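Local coordinates for (S)-ureidoglycine aminohydrolase cupin domain-containing protein (Pseudomonas syringae pv. tomato, PDB 3MYX) that is of unknown function but belongs to the cupin superfamily, with a likely kinship to (S)-ureidoglycine aminohydrolases and two probable cupin barrels in one chain, at residues A[8-13]-A[110-115]; A[40-43]-A[47-50]; A[66-71]-A[187-192]; A[76-81]-A[91-96]; A[197-202]-A[215-220]. One frame throughout, in Å; residues are numbered along the deposited sequence. Where two conformers were deposited one is given.

Overall arrangement
Contacts 1 and 3 lie deepest, their centres about 7 and about 1 Å from the chain centre, and both join the sheet containing 109-116 and 66-71 to the one containing 7-11, 214-217 and 188-192. This is consistent with a bicupin whose two barrels meet face to face. Contacts 4 and 5, about 27 Å apart between centres, are matching leucine-led packings within the outlying barrels. These four are buried and mainly apolar, without direct hydrogen bonds between segments; contact 3 adds a water, contact 4 an ethanediol at its outer end. Contact 2, only partly buried, is the exception: a hairpin held by backbone hydrogen bonds and one to an aspartate, whose 47-54 strand pairs with contact 1's 109-116.

Contact 1 (A[8-13]-A[110-115]); sequences LLLARA and LWAFCA
L10 meets A112 where two sheets of a probable bicupin fold pack against each other, and it does so from a classic beta bulge: L10 and the following A11 both face T214 on the neighbouring strand. The bulge gives two successive residues CB atoms directed at 110-115. The closer-packed part is small. CD1 of L10 approaches the CB of A112 at 4.3 Å, and no hydrogen bond links the segments; the contact is van der Waals, methyl on methyl and methyl on a carbonyl oxygen. A11 is looser, its CB 4.8 Å from CD2 of L110, yet still shielded by it. L10 also rests on T214, F216 and A40.

The far end of 8-13 contrasts with this. A13 is exposed, and R12 lies partly in solvent; in the L9 conformer given of two, CG of L9 lies 4.1 Å above one face of the R12 guanidinium, over its centre. NH1 of R12 forms a salt bridge with D213 and also binds the carbonyl of T208. On the buried side the CB of F113 points away from 8-13, and its backbone is what L10 meets: the CD1 methyl of L10 stands 4.2 Å from the carbonyl O of F113.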
# COMPACT_ATOMS: atom_id res chain seq x y z
N LEU A 8 -6.56 9.24 0.96
CA LEU A 8 -7.33 8.72 -0.17
C LEU A 8 -7.69 7.26 0.01
O LEU A 8 -6.80 6.41 0.08
CB LEU A 8 -6.53 8.88 -1.46
CG LEU A 8 -6.15 10.33 -1.80
CD1 LEU A 8 -5.13 10.39 -2.91
CD2 LEU A 8 -7.42 11.15 -2.14
N LEU A 9 -8.98 6.98 0.09
CA LEU A 9 -9.46 5.60 0.11
C LEU A 9 -9.29 5.05 -1.31
O LEU A 9 -9.84 5.60 -2.27
CB LEU A 9 -10.92 5.52 0.60
CG LEU A 9 -11.40 4.28 1.36
CD1 LEU A 9 -11.05 3.00 0.64
CD2 LEU A 9 -10.87 4.22 2.80
N LEU A 10 -8.51 3.98 -1.46
CA LEU A 10 -8.24 3.39 -2.78
C LEU A 10 -9.27 2.33 -3.15
O LEU A 10 -9.72 2.27 -4.29
CB LEU A 10 -6.82 2.80 -2.85
CG LEU A 10 -5.67 3.77 -2.56
CD1 LEU A 10 -4.35 3.06 -2.82
CD2 LEU A 10 -5.77 5.06 -3.41
N ALA A 11 -9.61 1.45 -2.20
CA ALA A 11 -10.60 0.42 -2.46
C ALA A 11 -11.22 -0.04 -1.16
O ALA A 11 -10.54 -0.16 -0.15
CB ALA A 11 -9.97 -0.76 -3.19
N ARG A 12 -12.52 -0.31 -1.22
CA ARG A 12 -13.25 -0.91 -0.13
C ARG A 12 -13.24 -2.43 -0.27
O ARG A 12 -13.18 -2.96 -1.39
CB ARG A 12 -14.71 -0.47 -0.15
CG ARG A 12 -14.96 0.98 0.14
CD ARG A 12 -14.71 1.29 1.57
NE ARG A 12 -15.18 2.62 1.93
CZ ARG A 12 -14.96 3.20 3.10
NH1 ARG A 12 -14.27 2.58 4.05
NH2 ARG A 12 -15.43 4.41 3.33
N ALA A 13 -13.39 -3.13 0.85
CA ALA A 13 -13.44 -4.58 0.83
C ALA A 13 -14.48 -5.13 -0.15
O ALA A 13 -14.21 -6.09 -0.85
CB ALA A 13 -13.69 -5.13 2.25
N LEU A 110 -8.56 -6.90 -9.81
CA LEU A 110 -8.37 -5.52 -9.37
C LEU A 110 -7.50 -5.55 -8.13
O LEU A 110 -7.80 -6.26 -7.16
CB LEU A 110 -9.73 -4.87 -9.05
CG LEU A 110 -9.78 -3.35 -8.79
CD1 LEU A 110 -11.21 -2.79 -9.09
CD2 LEU A 110 -9.32 -2.96 -7.37
N TRP A 111 -6.43 -4.76 -8.16
CA TRP A 111 -5.58 -4.61 -6.98
C TRP A 111 -5.24 -3.17 -6.71
O TRP A 111 -5.24 -2.35 -7.63
CB TRP A 111 -4.31 -5.43 -7.12
CG TRP A 111 -3.42 -5.21 -8.31
CD1 TRP A 111 -2.31 -4.41 -8.37
CD2 TRP A 111 -3.48 -5.90 -9.57
NE1 TRP A 111 -1.68 -4.56 -9.57
CE2 TRP A 111 -2.38 -5.44 -10.35
CE3 TRP A 111 -4.37 -6.83 -10.14
CZ2 TRP A 111 -2.13 -5.91 -11.63
CZ3 TRP A 111 -4.13 -7.26 -11.44
CH2 TRP A 111 -3.02 -6.81 -12.16
N ALA A 112 -4.98 -2.86 -5.45
CA ALA A 112 -4.39 -1.58 -5.09
C ALA A 112 -2.87 -1.67 -5.26
O ALA A 112 -2.28 -2.74 -5.15
CB ALA A 112 -4.73 -1.17 -3.67
N PHE A 113 -2.24 -0.54 -5.50
CA PHE A 113 -0.80 -0.50 -5.61
C PHE A 113 -0.20 0.72 -4.93
O PHE A 113 -0.85 1.78 -4.80
CB PHE A 113 -0.34 -0.53 -7.09
CG PHE A 113 -0.52 0.79 -7.82
CD1 PHE A 113 0.47 1.77 -7.80
CD2 PHE A 113 -1.68 1.07 -8.53
CE1 PHE A 113 0.30 2.99 -8.44
CE2 PHE A 113 -1.84 2.31 -9.19
CZ PHE A 113 -0.85 3.26 -9.13
N CYS A 114 1.06 0.57 -4.53
CA CYS A 114 1.95 1.69 -4.22
C CYS A 114 3.27 1.40 -4.92
O CYS A 114 3.82 0.31 -4.80
CB CYS A 114 2.16 1.80 -2.71
SG CYS A 114 3.25 3.18 -2.25
N ALA A 115 3.75 2.38 -5.70
CA ALA A 115 4.98 2.23 -6.46
C ALA A 115 5.93 3.36 -6.17
O ALA A 115 5.51 4.51 -6.09
CB ALA A 115 4.66 2.20 -7.96

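Contact 2 (A[40-43]-A[47-50])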
# COMPACT_ATOMS: atom_id res chain seq x y z
N ALA A 40 -4.34 7.41 -8.18
CA ALA A 40 -4.98 8.36 -7.27
C ALA A 40 -4.04 9.46 -6.80
O ALA A 40 -4.49 10.53 -6.40
CB ALA A 40 -5.53 7.62 -6.09
N PHE A 41 -2.74 9.18 -6.83
CA PHE A 41 -1.75 10.09 -6.30
C PHE A 41 -0.41 9.80 -6.96
O PHE A 41 -0.00 8.65 -7.08
CB PHE A 41 -1.60 9.86 -4.80
CG PHE A 41 -0.52 10.69 -4.16
CD1 PHE A 41 0.78 10.20 -4.04
CD2 PHE A 41 -0.79 11.95 -3.70
CE1 PHE A 41 1.78 10.97 -3.47
CE2 PHE A 41 0.21 12.72 -3.13
CZ PHE A 41 1.48 12.22 -3.00
N VAL A 42 0.29 10.86 -7.34
CA VAL A 42 1.70 10.76 -7.65
C VAL A 42 2.35 12.06 -7.23
O VAL A 42 1.84 13.15 -7.52
CB VAL A 42 1.97 10.40 -9.15
CG1 VAL A 42 1.28 11.38 -10.10
CG2 VAL A 42 3.48 10.35 -9.44
N ASP A 43 3.45 11.94 -6.51
CA ASP A 43 4.13 13.17 -6.11
C ASP A 43 5.32 13.42 -6.99
O ASP A 43 5.70 12.62 -7.85
CB ASP A 43 4.51 13.25 -4.63
CG ASP A 43 5.67 12.37 -4.25
OD1 ASP A 43 6.16 11.60 -5.10
OD2 ASP A 43 6.11 12.50 -3.09
N ILE A 47 6.62 8.76 -5.93
CA ILE A 47 5.73 7.81 -5.26
C ILE A 47 4.32 7.92 -5.84
O ILE A 47 3.77 9.01 -5.94
CB ILE A 47 5.72 8.03 -3.74
CG1 ILE A 47 7.04 7.53 -3.14
CG2 ILE A 47 4.57 7.27 -3.08
CD1 ILE A 47 7.14 6.00 -2.99
N ALA A 48 3.75 6.77 -6.22
CA ALA A 48 2.44 6.70 -6.84
C ALA A 48 1.58 5.66 -6.12
O ALA A 48 2.09 4.66 -5.60
CB ALA A 48 2.54 6.34 -8.33
N ALA A 49 0.28 5.90 -6.08
CA ALA A 49 -0.66 4.97 -5.48
C ALA A 49 -1.97 4.99 -6.24
O ALA A 49 -2.36 6.00 -6.81
CB ALA A 49 -0.89 5.30 -3.98
N GLY A 50 -2.67 3.86 -6.23
CA GLY A 50 -3.92 3.77 -6.94
C GLY A 50 -4.39 2.33 -7.01
O GLY A 50 -4.15 1.54 -6.09
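F41 swings its ring anti to the backbone N (chi1 176°), which carries CD1 to 3.7 Å from the carbonyl O of I47; D43 instead tucks CG between its own N and carbonyl carbon (chi1 74°), turning the carboxylate back on the opposite strand. There, in the conformer given of two deposited, OD1 of D43 accepts from the N of I47 at 3.0 Å, on its syn side but 31° out of the carboxylate plane, while OD2 makes a weak hydrogen bond to NE2 of H187. The N of D43 binds the O of I47, so one residue grips both polar backbone atoms of I47.

The remaining bonds define an antiparallel hairpin with a classic bulge. A49 N gives to F41 O at 2.9 Å, while A49 O takes two donors, A40 N at 2.8 Å and F41 N at 3.2 Å. V42 and A48 form a non-hydrogen-bonded pair, their CB atoms 4.2 Å apart, and a CA-H...O contact runs from A48 CA to F41 O at 3.1 Å.

The hairpin belongs to one sheet of a probable bicupin, where 109-116 flanks strand 47-54 through backbone bonds of A48 with A115 and G50 with F113. The ring of F41 also meets that of F216, and A40 abuts L10, from strands 214-217 and 7-11 of the sheet packed against it.

Contact 3 (A[66-71]-A[187-192]); sequences TEMLVM and HELMNL
Strands 66-71 and 188-192 run roughly parallel, in the same N-to-C sense at 24°, their axes 9.4 Å apart at closest approach, too far for backbone pairing, so side chains and a water bridge the gap. M68, a selenomethionine, and V70 are each given in one of two conformers. SE of M68 lies 4.2 Å from CD2 of L189. CG2 of V70 is also 4.2 Å from CD2 of L189, the two side chains passing alongside one another and pointing opposite ways.

Further along, CG1 of V70 stands over the face of the N191 amide, 3.5 Å from its CG and 3.4 Å from ND2. N191 reaches there because its CG lies anti to the backbone N (chi1 168°). ND2 of N191 donates to OG1 of T214 and, at 3.2 Å, to a water that in turn donates to M71 O at 3.0 Å. That gives a buried polar group partners in an otherwise apolar seam.

The seam lies at the centre of the chain, between strands equivalent in position in two probable cupin barrels. Strand 66-71 is paired with 92-95 and 109-116, and 188-192 with 214-217 and 231-237; T214 and A236 pack on V70 and M68.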
# COMPACT_ATOMS: atom_id res chain seq x y z
N THR A 66 9.73 -0.08 -8.05
CA THR A 66 9.42 -0.98 -6.93
C THR A 66 7.93 -0.85 -6.71
O THR A 66 7.44 0.24 -6.52
CB THR A 66 10.17 -0.60 -5.66
OG1 THR A 66 11.57 -0.57 -5.95
CG2 THR A 66 9.87 -1.59 -4.55
N GLU A 67 7.20 -1.95 -6.74
CA GLU A 67 5.73 -1.87 -6.68
C GLU A 67 5.12 -2.96 -5.80
O GLU A 67 5.41 -4.14 -5.95
CB GLU A 67 5.12 -1.89 -8.09
CG GLU A 67 3.61 -1.64 -8.09
CD GLU A 67 3.03 -1.29 -9.47
OE1 GLU A 67 3.79 -0.99 -10.44
OE2 GLU A 67 1.79 -1.25 -9.54
N MSE A 68 4.27 -2.52 -4.87
CA MSE A 68 3.50 -3.39 -4.00
C MSE A 68 2.10 -3.52 -4.54
O MSE A 68 1.48 -2.51 -4.91
CB MSE A 68 3.41 -2.80 -2.60
CG MSE A 68 2.54 -3.63 -1.67
SE MSE A 68 2.31 -2.65 -0.07
CE MSE A 68 1.65 -4.04 1.05
N LEU A 69 1.60 -4.75 -4.55
CA LEU A 69 0.23 -5.09 -4.98
C LEU A 69 -0.54 -5.67 -3.81
O LEU A 69 -0.01 -6.49 -3.09
CB LEU A 69 0.24 -6.20 -6.08
CG LEU A 69 0.89 -5.96 -7.44
CD1 LEU A 69 2.42 -5.99 -7.34
CD2 LEU A 69 0.38 -6.97 -8.45
N VAL A 70 -1.78 -5.22 -3.63
CA VAL A 70 -2.70 -5.73 -2.63
C VAL A 70 -3.99 -6.14 -3.36
O VAL A 70 -4.68 -5.25 -3.90
CB VAL A 70 -3.04 -4.62 -1.61
CG1 VAL A 70 -4.05 -5.11 -0.58
CG2 VAL A 70 -1.78 -4.13 -0.91
N MSE A 71 -4.33 -7.42 -3.42
CA MSE A 71 -5.46 -7.90 -4.22
C MSE A 71 -6.80 -7.55 -3.60
O MSE A 71 -7.02 -7.78 -2.40
CB MSE A 71 -5.41 -9.42 -4.35
CG MSE A 71 -4.22 -9.96 -5.06
SE MSE A 71 -4.04 -9.32 -6.87
CE MSE A 71 -5.86 -9.53 -7.48
N HIS A 187 4.98 8.88 3.24
CA HIS A 187 3.90 8.30 2.45
C HIS A 187 3.56 6.94 3.02
O HIS A 187 4.46 6.18 3.37
CB HIS A 187 4.33 8.09 1.01
CG HIS A 187 4.70 9.33 0.29
ND1 HIS A 187 3.77 10.29 -0.07
CD2 HIS A 187 5.90 9.77 -0.17
CE1 HIS A 187 4.38 11.26 -0.72
NE2 HIS A 187 5.67 10.96 -0.81
N GLU A 188 2.27 6.62 3.09
CA GLU A 188 1.85 5.31 3.63
C GLU A 188 0.64 4.72 2.92
O GLU A 188 -0.43 5.33 2.91
CB GLU A 188 1.54 5.44 5.12
CG GLU A 188 1.10 4.13 5.75
CD GLU A 188 1.02 4.15 7.25
OE1 GLU A 188 1.12 5.24 7.86
OE2 GLU A 188 0.84 3.05 7.83
N LEU A 189 0.80 3.51 2.38
CA LEU A 189 -0.33 2.68 2.00
C LEU A 189 -0.60 1.73 3.14
O LEU A 189 0.32 1.16 3.71
CB LEU A 189 -0.03 1.87 0.72
CG LEU A 189 -1.18 0.97 0.24
CD1 LEU A 189 -1.19 0.82 -1.27
CD2 LEU A 189 -1.15 -0.40 0.91
N MSE A 190 -1.88 1.59 3.49
CA MSE A 190 -2.33 0.62 4.49
C MSE A 190 -3.47 -0.21 3.93
O MSE A 190 -4.38 0.35 3.32
CB MSE A 190 -2.89 1.31 5.74
CG MSE A 190 -2.06 2.42 6.32
SE MSE A 190 -2.86 3.19 7.92
CE MSE A 190 -4.72 2.95 7.40
N ASN A 191 -3.45 -1.50 4.19
CA ASN A 191 -4.58 -2.37 3.91
C ASN A 191 -4.87 -3.11 5.20
O ASN A 191 -3.96 -3.73 5.77
CB ASN A 191 -4.28 -3.33 2.76
CG ASN A 191 -5.30 -4.43 2.63
OD1 ASN A 191 -5.17 -5.48 3.26
ND2 ASN A 191 -6.33 -4.20 1.81
N LEU A 192 -6.08 -3.01 5.70
CA LEU A 192 -6.37 -3.57 7.02
C LEU A 192 -6.67 -5.06 6.95
O LEU A 192 -7.62 -5.51 6.29
CB LEU A 192 -7.51 -2.84 7.71
CG LEU A 192 -7.32 -1.33 7.96
CD1 LEU A 192 -8.29 -0.87 9.03
CD2 LEU A 192 -5.93 -0.91 8.33
O HOH W 1 -7.55 -6.70 0.32

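Contact 4 (A[76-81]-A[91-96]). With EDO (1,2-ethanediol), chain D.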
# COMPACT_ATOMS: atom_id res chain seq x y z
N VAL A 76 -3.94 -12.86 -9.22
CA VAL A 76 -2.76 -12.63 -10.05
C VAL A 76 -1.71 -13.66 -9.70
O VAL A 76 -1.48 -13.92 -8.52
CB VAL A 76 -2.16 -11.21 -9.83
CG1 VAL A 76 -0.72 -11.10 -10.42
CG2 VAL A 76 -3.08 -10.15 -10.43
N THR A 77 -1.06 -14.23 -10.71
CA THR A 77 0.14 -15.02 -10.49
C THR A 77 1.32 -14.26 -11.08
O THR A 77 1.30 -13.87 -12.27
CB THR A 77 0.03 -16.42 -11.11
OG1 THR A 77 -1.01 -17.14 -10.44
CG2 THR A 77 1.36 -17.19 -10.97
N LEU A 78 2.30 -14.00 -10.23
CA LEU A 78 3.54 -13.33 -10.58
C LEU A 78 4.59 -14.42 -10.76
O LEU A 78 4.81 -15.22 -9.85
CB LEU A 78 3.98 -12.38 -9.45
CG LEU A 78 2.97 -11.32 -9.03
CD1 LEU A 78 3.47 -10.57 -7.79
CD2 LEU A 78 2.68 -10.34 -10.18
N THR A 79 5.26 -14.44 -11.91
CA THR A 79 6.32 -15.40 -12.17
C THR A 79 7.60 -14.65 -12.55
O THR A 79 7.56 -13.70 -13.31
CB THR A 79 5.90 -16.37 -13.30
OG1 THR A 79 4.58 -16.88 -13.03
CG2 THR A 79 6.89 -17.52 -13.42
N SER A 80 8.73 -15.12 -12.03
CA SER A 80 10.04 -14.63 -12.39
C SER A 80 10.97 -15.82 -12.37
O SER A 80 11.30 -16.34 -11.32
CB SER A 80 10.52 -13.58 -11.38
OG SER A 80 11.79 -13.05 -11.75
N GLY A 81 11.40 -16.26 -13.55
CA GLY A 81 12.14 -17.50 -13.66
C GLY A 81 11.39 -18.60 -12.94
O GLY A 81 10.17 -18.77 -13.15
N GLU A 91 -4.40 -10.75 -0.28
CA GLU A 91 -3.00 -11.15 -0.30
C GLU A 91 -2.19 -10.10 -1.03
O GLU A 91 -2.72 -9.38 -1.88
CB GLU A 91 -2.83 -12.53 -0.93
CG GLU A 91 -3.57 -13.60 -0.16
CD GLU A 91 -3.40 -15.00 -0.69
OE1 GLU A 91 -3.21 -15.20 -1.91
OE2 GLU A 91 -3.47 -15.94 0.14
N SER A 92 -0.91 -10.02 -0.68
CA SER A 92 -0.04 -8.97 -1.16
C SER A 92 1.36 -9.50 -1.49
O SER A 92 1.81 -10.52 -0.94
CB SER A 92 0.04 -7.87 -0.08
OG SER A 92 0.84 -6.78 -0.50
N ALA A 93 2.03 -8.82 -2.41
CA ALA A 93 3.40 -9.10 -2.78
C ALA A 93 4.06 -7.83 -3.25
O ALA A 93 3.40 -6.83 -3.56
CB ALA A 93 3.49 -10.18 -3.86
N VAL A 94 5.39 -7.90 -3.35
CA VAL A 94 6.20 -6.80 -3.85
C VAL A 94 6.99 -7.28 -5.08
O VAL A 94 7.55 -8.38 -5.06
CB VAL A 94 7.24 -6.33 -2.80
CG1 VAL A 94 8.02 -5.11 -3.33
CG2 VAL A 94 6.55 -6.04 -1.50
N ILE A 95 6.99 -6.47 -6.13
CA ILE A 95 7.88 -6.65 -7.28
C ILE A 95 9.02 -5.66 -7.11
O ILE A 95 8.80 -4.44 -7.09
CB ILE A 95 7.15 -6.36 -8.61
CG1 ILE A 95 5.92 -7.26 -8.77
CG2 ILE A 95 8.11 -6.53 -9.78
CD1 ILE A 95 5.03 -6.94 -9.97
N GLY A 96 10.24 -6.14 -6.92
CA GLY A 96 11.36 -5.26 -6.79
C GLY A 96 11.69 -4.59 -8.10
O GLY A 96 11.39 -5.11 -9.21
C1 EDO D . 9.58 -14.97 -16.15
O1 EDO D . 10.99 -14.82 -15.95
C2 EDO D . 9.04 -13.74 -16.84
O2 EDO D . 9.64 -13.57 -18.14
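Apolar packing is all that joins the segments: L78 sets one methyl against A93 and the other against I95. CD1 of L78 comes to 3.9 Å from the CB of A93, and CD2 of L78 to 4.1 Å from CD1 of I95. Each branch therefore has its own partner, and the leucine fork spans residues two apart on the facing strand. I95 arrives less directly. Its CB does not aim at 76-81, but with CG1 anti to the carbonyl carbon (chi1 -58°) and the chain then extended (chi2 173°), its terminal methyl is carried over to L78, which it crosses at a slant. The 8.6 Å between the CA atoms of L78 and I95 is the spacing of facing sheets rather than of paired strands, and no hydrogen bond crosses.

The polar interactions named here each involve one segment and an outside partner. At the outer end G81 N donates to O1 of an ethanediol at 2.8 Å, almost straight (175°). The diol, probably taken from the crystallisation liquor, is also bound by Q100. On the other strand, in the S92 conformer given of two, OG is hydrogen-bonded to the carbonyl of L69, tying 92-95 to its neighbour in the sheet.

The contact lies between the two facing sheets of a probable cupin barrel. Strand 75-80 sits between 83-88 and 101-105 in one sheet, and 92-95 between 66-71 and 127-130 in the other. I103 lies against both L78 and I95, while L87 touches A93 and I127 touches L78, so neighbouring strands of both sheets add to the same apolar interior.

Contact 5 (A[197-202]-A[215-220]); sequences VVLSLE and VFVAQG
L199 lays one methyl, CD1, across two valines of the facing strand: it is 4.2 Å from CG2 of V215 and 4.4 Å from CG2 of V217. CG2 of V215 and CG2 of V217 are themselves 4.7 Å apart, so CD1 of L199 sits against both at once, closing a nearly equilateral triangle of methyl groups. The single branch does all the touching. L199 has its CG anti to the carbonyl carbon (chi1 -57°), and the chain beyond is extended, which takes CD1 toward 215-217.

The two valines present their CG2 atoms by different rotations. In V215 (chi1 63°) CG2 is the branch anti to the backbone N; in V217 (chi1 -176°) that place belongs to CG1, and CG2 lies beside the N. F216, between them, turns the other way and meets the ring of F41, as expected for an extended strand with one side to the barrel interior and the other to the sheet packed against it, probably that of the first cupin barrel.

No hydrogen bond joins the segments, and the CA atoms of L199 and V217 are 9.8 Å apart, too far for strand pairing. The strands involved are consistent with the interior of the second probable cupin barrel. Strand 197-201 is paired with 206-209 and 222-227, and 214-217 with 188-192 and 7-11; V209 and C223 also touch L199, while V7 touches L199, V215 and V217 alike.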
# COMPACT_ATOMS: atom_id res chain seq x y z
N VAL A 197 -10.10 1.70 11.66
CA VAL A 197 -9.55 2.94 12.14
C VAL A 197 -10.33 4.09 11.55
O VAL A 197 -10.77 4.02 10.40
CB VAL A 197 -8.03 3.05 11.84
CG1 VAL A 197 -7.76 3.00 10.36
CG2 VAL A 197 -7.40 4.32 12.47
N VAL A 198 -10.49 5.15 12.35
CA VAL A 198 -11.06 6.40 11.87
C VAL A 198 -9.94 7.42 11.66
O VAL A 198 -9.15 7.71 12.57
CB VAL A 198 -12.09 6.96 12.86
CG1 VAL A 198 -12.59 8.33 12.38
CG2 VAL A 198 -13.24 5.98 13.01
N LEU A 199 -9.85 7.90 10.43
CA LEU A 199 -8.92 8.94 10.04
C LEU A 199 -9.73 10.24 9.88
O LEU A 199 -10.60 10.34 9.00
CB LEU A 199 -8.16 8.55 8.77
CG LEU A 199 -7.37 7.23 8.83
CD1 LEU A 199 -6.69 6.94 7.48
CD2 LEU A 199 -6.34 7.23 9.97
N SER A 200 -9.46 11.20 10.75
CA SER A 200 -10.13 12.51 10.68
C SER A 200 -9.25 13.49 9.90
O SER A 200 -8.06 13.58 10.16
CB SER A 200 -10.43 13.04 12.10
OG SER A 200 -11.05 12.06 12.92
N LEU A 201 -9.83 14.23 8.94
CA LEU A 201 -9.02 14.88 7.87
C LEU A 201 -8.88 16.41 7.90
O LEU A 201 -9.65 17.09 8.58
CB LEU A 201 -9.58 14.46 6.50
CG LEU A 201 -9.76 12.95 6.36
CD1 LEU A 201 -10.22 12.60 4.95
CD2 LEU A 201 -8.45 12.23 6.70
N GLU A 202 -7.90 16.93 7.13
CA GLU A 202 -7.60 18.38 7.07
C GLU A 202 -8.87 19.22 6.89
O GLU A 202 -9.04 20.23 7.57
CB GLU A 202 -6.62 18.70 5.93
N VAL A 215 -6.18 2.21 2.01
CA VAL A 215 -6.11 3.66 2.05
C VAL A 215 -4.66 4.09 1.81
O VAL A 215 -3.71 3.37 2.16
CB VAL A 215 -6.62 4.22 3.42
CG1 VAL A 215 -5.77 3.74 4.60
CG2 VAL A 215 -6.76 5.75 3.42
N PHE A 216 -4.49 5.27 1.21
CA PHE A 216 -3.18 5.88 1.00
C PHE A 216 -3.16 7.23 1.69
O PHE A 216 -4.06 8.05 1.49
CB PHE A 216 -2.84 6.04 -0.48
CG PHE A 216 -1.49 6.66 -0.72
CD1 PHE A 216 -0.33 5.93 -0.57
CD2 PHE A 216 -1.39 8.01 -1.04
CE1 PHE A 216 0.90 6.52 -0.75
CE2 PHE A 216 -0.16 8.59 -1.24
CZ PHE A 216 0.97 7.87 -1.09
N VAL A 217 -2.14 7.44 2.52
CA VAL A 217 -1.93 8.71 3.20
C VAL A 217 -0.66 9.35 2.64
O VAL A 217 0.44 8.86 2.84
CB VAL A 217 -1.81 8.55 4.72
CG1 VAL A 217 -1.70 9.93 5.38
CG2 VAL A 217 -3.00 7.77 5.29
N ALA A 218 -0.82 10.44 1.89
CA ALA A 218 0.33 11.12 1.32
C ALA A 218 1.16 11.80 2.39
O ALA A 218 0.63 12.29 3.39
CB ALA A 218 -0.14 12.16 0.28
N GLN A 219 2.46 11.84 2.17
CA GLN A 219 3.34 12.62 3.02
C GLN A 219 2.82 14.05 3.10
O GLN A 219 2.53 14.68 2.07
CB GLN A 219 4.77 12.59 2.47
CG GLN A 219 5.80 13.29 3.35
CD GLN A 219 7.21 13.17 2.79
OE1 GLN A 219 7.43 13.32 1.59
NE2 GLN A 219 8.17 12.90 3.67
N GLY A 220 2.71 14.56 4.32
CA GLY A 220 2.20 15.91 4.56
C GLY A 220 0.70 15.99 4.77
O GLY A 220 0.20 17.03 5.17